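Local structure of adenovirus single-stranded dna-binding protein (Human adenovirus 5, 1ADU) at the interface of chains A and B. The protein binds single-stranded DNA and, by forming multimers, unwinds the template without ATP during the elongation phase of adenovirus strand-displacement replication. Coordinates in Å, arbitrary orientation; residue numbers count along the deposited sequence, not the author numbering. Chains: chain A/B, Adenovirus single-stranded dna-binding protein.

The three contacts follow the C-terminal arm of chain A across chain B. Contact 2 comes first along the arm, at residues 338-342, together with A:Pro233 from a separate loop. Contact 3 takes residues 348-354, and contact 1 the last three residues. The C-alpha centres of contacts 1 and 3 are about 9 Å apart, and these two share A:Phe354 and B:Thr212. Contact 2 is about 27 Å from contact 1 and about 22 Å from contact 3, between the same centres. The whole interface is not an exact two-fold. A one-way arm of this kind could join molecules into chains, in keeping with the multimers that unwind DNA.

Contact 1: the interface of chains A and B. Residues chain A 354-356; chain B 97, 212, 216, 218, 325-326, 328.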
# COMPACT_ATOMS: atom_id res chain seq x y z
N PHE A 354 -3.19 -5.74 -24.90
CA PHE A 354 -4.01 -6.86 -25.36
C PHE A 354 -3.64 -7.31 -26.76
O PHE A 354 -3.35 -6.49 -27.63
CB PHE A 354 -5.49 -6.47 -25.36
CG PHE A 354 -6.00 -5.97 -24.03
CD1 PHE A 354 -6.06 -6.82 -22.93
CD2 PHE A 354 -6.43 -4.66 -23.88
CE1 PHE A 354 -6.54 -6.38 -21.72
CE2 PHE A 354 -6.91 -4.21 -22.67
CZ PHE A 354 -6.96 -5.06 -21.58
N ASP A 355 -3.69 -8.62 -26.98
CA ASP A 355 -3.39 -9.21 -28.29
C ASP A 355 -4.66 -9.25 -29.12
O ASP A 355 -5.60 -9.98 -28.80
CB ASP A 355 -2.84 -10.64 -28.14
CG ASP A 355 -1.39 -10.67 -27.69
OD1 ASP A 355 -0.53 -10.19 -28.44
OD2 ASP A 355 -1.12 -11.20 -26.59
N PHE A 356 -4.69 -8.42 -30.16
CA PHE A 356 -5.84 -8.37 -31.06
C PHE A 356 -5.54 -9.21 -32.30
O PHE A 356 -6.46 -9.90 -32.79
CB PHE A 356 -6.14 -6.92 -31.48
CG PHE A 356 -6.64 -6.05 -30.36
CD1 PHE A 356 -7.93 -6.22 -29.85
CD2 PHE A 356 -5.84 -5.05 -29.82
CE1 PHE A 356 -8.41 -5.40 -28.83
CE2 PHE A 356 -6.32 -4.23 -28.80
CZ PHE A 356 -7.60 -4.41 -28.30
OXT PHE A 356 -4.37 -9.18 -32.77
N LEU B 97 -13.21 -7.76 -23.84
CA LEU B 97 -12.68 -6.41 -23.94
C LEU B 97 -13.74 -5.40 -24.36
O LEU B 97 -14.00 -5.22 -25.55
CB LEU B 97 -11.52 -6.38 -24.95
CG LEU B 97 -10.08 -6.44 -24.43
CD1 LEU B 97 -9.94 -7.44 -23.33
CD2 LEU B 97 -9.15 -6.77 -25.57
N THR B 212 -2.97 0.40 -29.13
CA THR B 212 -4.35 0.40 -28.66
C THR B 212 -4.42 -0.23 -27.28
O THR B 212 -3.40 -0.64 -26.73
CB THR B 212 -5.25 -0.42 -29.62
OG1 THR B 212 -4.49 -1.46 -30.24
CG2 THR B 212 -5.87 0.48 -30.68
N HIS B 216 -10.16 0.18 -24.15
CA HIS B 216 -10.89 -1.03 -23.78
C HIS B 216 -10.90 -1.24 -22.27
O HIS B 216 -10.23 -0.52 -21.53
CB HIS B 216 -10.28 -2.25 -24.46
CG HIS B 216 -10.47 -2.28 -25.94
ND1 HIS B 216 -11.16 -3.28 -26.59
CD2 HIS B 216 -10.06 -1.42 -26.91
CE1 HIS B 216 -11.17 -3.04 -27.89
NE2 HIS B 216 -10.51 -1.92 -28.11
N LEU B 218 -10.87 -4.63 -19.66
CA LEU B 218 -10.80 -6.07 -19.46
C LEU B 218 -11.86 -6.39 -18.42
O LEU B 218 -11.60 -6.31 -17.21
CB LEU B 218 -9.39 -6.45 -18.96
CG LEU B 218 -8.83 -7.88 -18.89
CD1 LEU B 218 -9.42 -8.67 -17.76
CD2 LEU B 218 -9.05 -8.60 -20.19
N VAL B 325 -5.74 -14.63 -27.37
CA VAL B 325 -6.64 -13.51 -27.61
C VAL B 325 -7.87 -13.56 -26.73
O VAL B 325 -8.50 -14.62 -26.57
CB VAL B 325 -7.08 -13.46 -29.10
CG1 VAL B 325 -8.02 -12.27 -29.34
CG2 VAL B 325 -5.87 -13.37 -30.01
N VAL B 326 -8.18 -12.43 -26.11
CA VAL B 326 -9.36 -12.31 -25.28
C VAL B 326 -10.34 -11.52 -26.15
O VAL B 326 -10.01 -10.45 -26.66
CB VAL B 326 -9.03 -11.63 -23.90
CG1 VAL B 326 -8.02 -10.50 -24.07
CG2 VAL B 326 -10.30 -11.15 -23.21
N GLU B 328 -13.38 -9.39 -28.05
CA GLU B 328 -13.79 -7.99 -27.95
C GLU B 328 -15.30 -8.05 -27.75
O GLU B 328 -16.01 -8.70 -28.51
CB GLU B 328 -13.44 -7.22 -29.22
CG GLU B 328 -13.64 -5.71 -29.06
CD GLU B 328 -12.91 -4.91 -30.13
OE1 GLU B 328 -11.70 -5.14 -30.33
OE2 GLU B 328 -13.54 -4.04 -30.75
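This is an apolar interface in which the C-terminal arm of chain A lies on chain B. Two phenylalanines dock the end of the arm, in keeping with the protein's ability to form multimers. No hydrogen bond or salt bridge crosses this patch, so apolar packing carries it. B:Leu97 is wedged against both rings. It meets A:Phe354 tip to tip, and its CD1 methyl lies over the ring face, 4.0 Å from the centroid and offset toward the rim. Its other methyl, CD2, is 3.6 Å from CG of A:Phe354 and also touches CE1 of A:Phe356. At the far end of the A:Phe354 ring, CE1 is 3.7 Å from CD2 of B:Leu218. Both phenylalanines hold CG anti to the carbonyl carbon (chi1 -56° and -68°), which carries both rings to B:Leu97. The A:Phe356 ring points its CZ tip at the face of B:His216, over the centre of the imidazole. The two planes are 56° apart, an edge-to-face pairing. B:Glu328 is stretched out past CG, and its carboxylate OE1 lies 3.6 Å from CE1 of A:Phe356. On another side of this ring, the hydroxyl OG1 of B:Thr212 comes to 3.6 Å from CE2. A:Phe354 to A:Phe356 form the end of a chain A loop. Their bed on chain B is made of strands 95-98 and 217-220 with the loop residues B:Thr212, B:His216, B:Val325, B:Val326 and B:Glu328.

Contact 2: the interface of chains A and B. Residues chain A 233, 338, 340-342; chain B 60-61, 247, 249-250, 253, 263.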
# COMPACT_ATOMS: atom_id res chain seq x y z
N PRO A 233 2.19 5.42 -1.27
CA PRO A 233 2.04 5.34 0.20
C PRO A 233 2.07 3.88 0.58
O PRO A 233 2.30 3.03 -0.27
CB PRO A 233 0.69 5.96 0.52
CG PRO A 233 0.56 6.98 -0.60
CD PRO A 233 1.11 6.24 -1.84
N ARG A 338 -3.69 3.85 7.66
CA ARG A 338 -4.32 3.52 6.39
C ARG A 338 -4.60 2.02 6.28
O ARG A 338 -3.68 1.20 6.33
CB ARG A 338 -3.43 3.97 5.22
CG ARG A 338 -3.33 5.47 5.05
CD ARG A 338 -2.41 5.83 3.89
NE ARG A 338 -3.10 6.52 2.80
CZ ARG A 338 -3.37 5.97 1.62
NH1 ARG A 338 -3.03 4.71 1.37
NH2 ARG A 338 -3.96 6.69 0.68
N VAL A 340 -6.96 0.77 3.73
CA VAL A 340 -7.22 0.46 2.33
C VAL A 340 -6.03 0.88 1.48
O VAL A 340 -5.43 1.93 1.71
CB VAL A 340 -8.53 1.13 1.82
CG1 VAL A 340 -8.83 0.72 0.39
CG2 VAL A 340 -9.70 0.74 2.71
N SER A 341 -5.67 0.03 0.52
CA SER A 341 -4.54 0.28 -0.36
C SER A 341 -4.93 0.93 -1.68
O SER A 341 -6.10 1.07 -1.99
CB SER A 341 -3.82 -1.04 -0.65
OG SER A 341 -4.73 -2.00 -1.16
N LEU A 342 -3.92 1.31 -2.45
CA LEU A 342 -4.11 1.92 -3.75
C LEU A 342 -3.46 0.96 -4.75
O LEU A 342 -2.40 0.39 -4.47
CB LEU A 342 -3.45 3.30 -3.82
CG LEU A 342 -3.92 4.37 -2.83
CD1 LEU A 342 -3.28 5.71 -3.19
CD2 LEU A 342 -5.44 4.48 -2.84
N THR B 60 -6.76 -4.25 -3.83
CA THR B 60 -7.69 -3.18 -3.49
C THR B 60 -9.11 -3.54 -3.93
O THR B 60 -9.40 -3.60 -5.13
CB THR B 60 -7.26 -1.84 -4.12
OG1 THR B 60 -5.88 -1.57 -3.81
CG2 THR B 60 -8.11 -0.70 -3.60
N PHE B 61 -9.99 -3.78 -2.96
CA PHE B 61 -11.38 -4.15 -3.22
C PHE B 61 -11.44 -5.39 -4.10
O PHE B 61 -12.00 -5.35 -5.19
CB PHE B 61 -12.15 -3.00 -3.89
CG PHE B 61 -12.26 -1.76 -3.05
CD1 PHE B 61 -12.63 -1.85 -1.71
CD2 PHE B 61 -11.98 -0.52 -3.59
CE1 PHE B 61 -12.72 -0.71 -0.93
CE2 PHE B 61 -12.06 0.63 -2.81
CZ PHE B 61 -12.44 0.53 -1.47
N LEU B 247 -12.21 5.79 -3.40
CA LEU B 247 -10.97 5.70 -2.64
C LEU B 247 -10.88 6.93 -1.74
O LEU B 247 -10.50 8.01 -2.18
CB LEU B 247 -9.77 5.61 -3.58
CG LEU B 247 -9.62 4.32 -4.41
CD1 LEU B 247 -8.56 4.51 -5.46
CD2 LEU B 247 -9.28 3.13 -3.51
N ASN B 249 -8.96 7.60 1.24
CA ASN B 249 -7.65 8.12 1.61
C ASN B 249 -6.89 8.74 0.44
O ASN B 249 -6.19 9.74 0.60
CB ASN B 249 -6.80 7.06 2.34
CG ASN B 249 -6.82 5.72 1.66
OD1 ASN B 249 -7.37 5.57 0.56
ND2 ASN B 249 -6.25 4.71 2.31
N ALA B 250 -7.08 8.19 -0.76
CA ALA B 250 -6.40 8.71 -1.94
C ALA B 250 -6.76 10.17 -2.20
O ALA B 250 -5.96 10.93 -2.76
CB ALA B 250 -6.75 7.86 -3.16
N LEU B 253 -4.03 13.14 -0.82
CA LEU B 253 -2.60 12.93 -1.05
C LEU B 253 -2.17 13.96 -2.10
O LEU B 253 -2.90 14.22 -3.05
CB LEU B 253 -2.33 11.51 -1.57
CG LEU B 253 -2.75 10.32 -0.70
CD1 LEU B 253 -2.40 9.01 -1.39
CD2 LEU B 253 -2.06 10.38 0.64
N VAL B 263 0.08 4.90 -9.38
CA VAL B 263 -0.48 5.36 -8.11
C VAL B 263 -1.06 6.75 -8.32
O VAL B 263 -2.04 7.14 -7.68
CB VAL B 263 0.60 5.43 -7.00
CG1 VAL B 263 0.02 6.01 -5.73
CG2 VAL B 263 1.13 4.04 -6.72
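The hydroxyl OG1 of B:Thr60 is the best-held polar atom, with two grips from A:Ser341. It is hydrogen-bonded to the hydroxyl OG of A:Ser341 at 2.9 Å, and either hydroxyl may be the donor. It also makes a weak bond to the carbonyl O of A:Ser341, at 3.2 Å. Another polar link runs from the amide ND2 of B:Asn249 to the backbone O of A:Val340, over 3.0 Å with 151° at the hydrogen. The donor sits above the carbonyl plane, while the oxygen lies near the plane of the amide. The same amide stacks on the guanidinium of A:Arg338, with the planes 9° apart. ND2 lies over the centre of that group, 3.2 Å above its plane. On the opposite guanidinium face is CB of A:Pro233. The bend of A:Arg338 at chi3 (116°) turns the group into this layer. Apolar packing fills the rest. CD2 of A:Leu342 is 3.6 Å from CB of B:Ala250, and its CD1 meets CD1 of B:Leu253 tip to tip. The latter methyl is also 3.7 Å from CG of A:Pro233. Loop residues of chain A thus lie on chain B at 3-10 helix 249-252, the loop residues B:Thr60, B:Phe61, B:Leu247 and B:Leu253, and helix 261-268.

Contact 3: the interface of chains A and B. Residues chain A 348, 350-354; chain B 203, 206-207, 210, 212-213, 304, 307-308, 311.
The loop 348-354 of chain A crosses chain B between helices 189-206 and 300-318, and over the loop residues B:Tyr207 to B:Gly213. A:Asp348 points its carboxylate at chain B with CG anti to the backbone N (chi1 -167°). Its OD2 accepts from both B:Arg311 and B:Tyr207. B:Arg311 NH1 lies 2.9 Å from OD2, on the syn lone pair, and forms a salt bridge. The phenol OH of B:Tyr207 donates to OD2 over 2.8 Å, from above the carboxylate plane. B:Arg311 has its chain straight out to NE. Its NH2 donates to the backbone O of A:Pro353 at 2.8 Å, with 158° at the hydrogen. The guanidinium thus ties two points of the arm together. A:Arg350 crosses it at about a right angle, with CZ above one face. Two like charges may meet here, and A:Asp348 would offset them in part. B:Tyr207 is held between A:Pro353 on one face and CD2 of B:Leu206 on the other. A:Pro353 CG also rests 3.6 Å from CA of B:Gly213. Beyond it, the methyl CE of B:Met203, turned by a bend at chi3, sits 3.5 Å from CE2 of A:Phe354. CB of A:Pro353 lies over the middle of the B:Tyr207 ring, 3.5 Å from its centroid.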
# COMPACT_ATOMS: atom_id res chain seq x y z
N ASP A 348 5.22 -5.27 -17.09
CA ASP A 348 4.88 -6.14 -18.21
C ASP A 348 5.75 -5.73 -19.39
O ASP A 348 5.69 -4.59 -19.85
CB ASP A 348 3.40 -5.99 -18.57
CG ASP A 348 2.90 -7.08 -19.51
OD1 ASP A 348 3.68 -7.58 -20.35
OD2 ASP A 348 1.71 -7.44 -19.41
N ARG A 350 5.72 -5.72 -22.52
CA ARG A 350 4.92 -5.75 -23.75
C ARG A 350 4.48 -4.32 -24.00
O ARG A 350 4.05 -3.64 -23.08
CB ARG A 350 3.66 -6.61 -23.57
CG ARG A 350 3.89 -8.10 -23.55
CD ARG A 350 2.61 -8.84 -23.21
NE ARG A 350 1.51 -8.40 -24.07
CZ ARG A 350 1.14 -9.02 -25.18
NH1 ARG A 350 1.78 -10.12 -25.57
NH2 ARG A 350 0.17 -8.51 -25.93
N GLN A 351 4.60 -3.87 -25.24
CA GLN A 351 4.19 -2.51 -25.59
C GLN A 351 2.67 -2.44 -25.48
O GLN A 351 2.13 -1.64 -24.72
CB GLN A 351 4.64 -2.14 -27.01
CG GLN A 351 6.15 -2.01 -27.22
CD GLN A 351 6.88 -3.35 -27.26
OE1 GLN A 351 6.27 -4.38 -27.56
NE2 GLN A 351 8.17 -3.34 -26.97
N ASN A 352 1.99 -3.31 -26.22
CA ASN A 352 0.53 -3.37 -26.23
C ASN A 352 -0.03 -4.24 -25.11
O ASN A 352 0.50 -5.32 -24.84
CB ASN A 352 0.03 -3.89 -27.58
CG ASN A 352 0.30 -2.92 -28.72
OD1 ASN A 352 -0.07 -1.75 -28.65
ND2 ASN A 352 0.94 -3.41 -29.77
N PRO A 353 -1.10 -3.79 -24.45
CA PRO A 353 -1.73 -4.54 -23.35
C PRO A 353 -2.52 -5.78 -23.75
O PRO A 353 -2.54 -6.77 -23.01
CB PRO A 353 -2.63 -3.49 -22.69
CG PRO A 353 -3.00 -2.60 -23.82
CD PRO A 353 -1.70 -2.45 -24.57
N PHE A 354 -3.19 -5.74 -24.90
CA PHE A 354 -4.01 -6.86 -25.36
C PHE A 354 -3.64 -7.31 -26.76
O PHE A 354 -3.35 -6.49 -27.63
CB PHE A 354 -5.49 -6.47 -25.36
CG PHE A 354 -6.00 -5.97 -24.03
CD1 PHE A 354 -6.06 -6.82 -22.93
CD2 PHE A 354 -6.43 -4.66 -23.88
CE1 PHE A 354 -6.54 -6.38 -21.72
CE2 PHE A 354 -6.91 -4.21 -22.67
CZ PHE A 354 -6.96 -5.06 -21.58
N MET B 203 -4.00 2.11 -17.01
CA MET B 203 -3.53 1.39 -18.19
C MET B 203 -2.46 2.11 -19.00
O MET B 203 -1.66 1.46 -19.68
CB MET B 203 -4.69 0.99 -19.09
CG MET B 203 -5.51 -0.15 -18.54
SD MET B 203 -6.65 -0.78 -19.76
CE MET B 203 -5.53 -1.59 -20.86
N LEU B 206 0.83 1.84 -16.86
CA LEU B 206 1.37 0.49 -17.03
C LEU B 206 1.90 0.30 -18.46
O LEU B 206 2.99 -0.24 -18.66
CB LEU B 206 0.27 -0.53 -16.71
CG LEU B 206 0.64 -1.86 -16.04
CD1 LEU B 206 -0.62 -2.54 -15.57
CD2 LEU B 206 1.42 -2.76 -16.98
N TYR B 207 1.14 0.75 -19.46
CA TYR B 207 1.52 0.64 -20.86
C TYR B 207 1.66 2.04 -21.45
O TYR B 207 0.71 2.58 -22.02
CB TYR B 207 0.47 -0.15 -21.65
CG TYR B 207 0.26 -1.56 -21.15
CD1 TYR B 207 1.06 -2.61 -21.60
CD2 TYR B 207 -0.71 -1.84 -20.18
CE1 TYR B 207 0.92 -3.90 -21.09
CE2 TYR B 207 -0.86 -3.12 -19.67
CZ TYR B 207 -0.04 -4.15 -20.13
OH TYR B 207 -0.19 -5.42 -19.61
N ALA B 210 1.67 2.43 -26.39
CA ALA B 210 0.98 1.30 -27.00
C ALA B 210 0.11 1.79 -28.14
O ALA B 210 -0.29 2.96 -28.16
CB ALA B 210 0.13 0.58 -25.97
N THR B 212 -2.97 0.40 -29.13
CA THR B 212 -4.35 0.40 -28.66
C THR B 212 -4.42 -0.23 -27.28
O THR B 212 -3.40 -0.64 -26.73
CB THR B 212 -5.25 -0.42 -29.62
OG1 THR B 212 -4.49 -1.46 -30.24
CG2 THR B 212 -5.87 0.48 -30.68
N GLY B 213 -5.63 -0.29 -26.72
CA GLY B 213 -5.80 -0.90 -25.42
C GLY B 213 -6.29 0.03 -24.33
O GLY B 213 -7.06 -0.40 -23.47
N LEU B 304 -6.49 -6.72 -14.19
CA LEU B 304 -5.44 -6.48 -15.16
C LEU B 304 -4.12 -7.04 -14.63
O LEU B 304 -3.35 -7.66 -15.37
CB LEU B 304 -5.31 -4.97 -15.44
CG LEU B 304 -4.33 -4.53 -16.52
CD1 LEU B 304 -4.64 -5.20 -17.84
CD2 LEU B 304 -4.41 -3.02 -16.67
N LEU B 307 -3.74 -10.73 -15.07
CA LEU B 307 -3.30 -11.14 -16.40
C LEU B 307 -1.77 -11.04 -16.48
O LEU B 307 -1.08 -12.02 -16.76
CB LEU B 307 -3.95 -10.26 -17.47
CG LEU B 307 -3.60 -10.54 -18.94
CD1 LEU B 307 -3.92 -11.98 -19.31
CD2 LEU B 307 -4.36 -9.57 -19.83
N VAL B 308 -1.27 -9.84 -16.17
CA VAL B 308 0.16 -9.52 -16.19
C VAL B 308 1.00 -10.49 -15.36
O VAL B 308 2.06 -10.94 -15.79
CB VAL B 308 0.39 -8.07 -15.71
CG1 VAL B 308 1.87 -7.80 -15.48
CG2 VAL B 308 -0.15 -7.09 -16.74
N ARG B 311 1.30 -13.78 -16.99
CA ARG B 311 2.22 -13.65 -18.10
C ARG B 311 3.63 -13.85 -17.57
O ARG B 311 4.42 -14.58 -18.16
CB ARG B 311 2.10 -12.29 -18.78
CG ARG B 311 0.82 -12.12 -19.59
CD ARG B 311 0.80 -10.77 -20.28
NE ARG B 311 -0.37 -10.61 -21.12
CZ ARG B 311 -0.73 -9.47 -21.69
NH1 ARG B 311 -0.01 -8.37 -21.50
NH2 ARG B 311 -1.80 -9.42 -22.46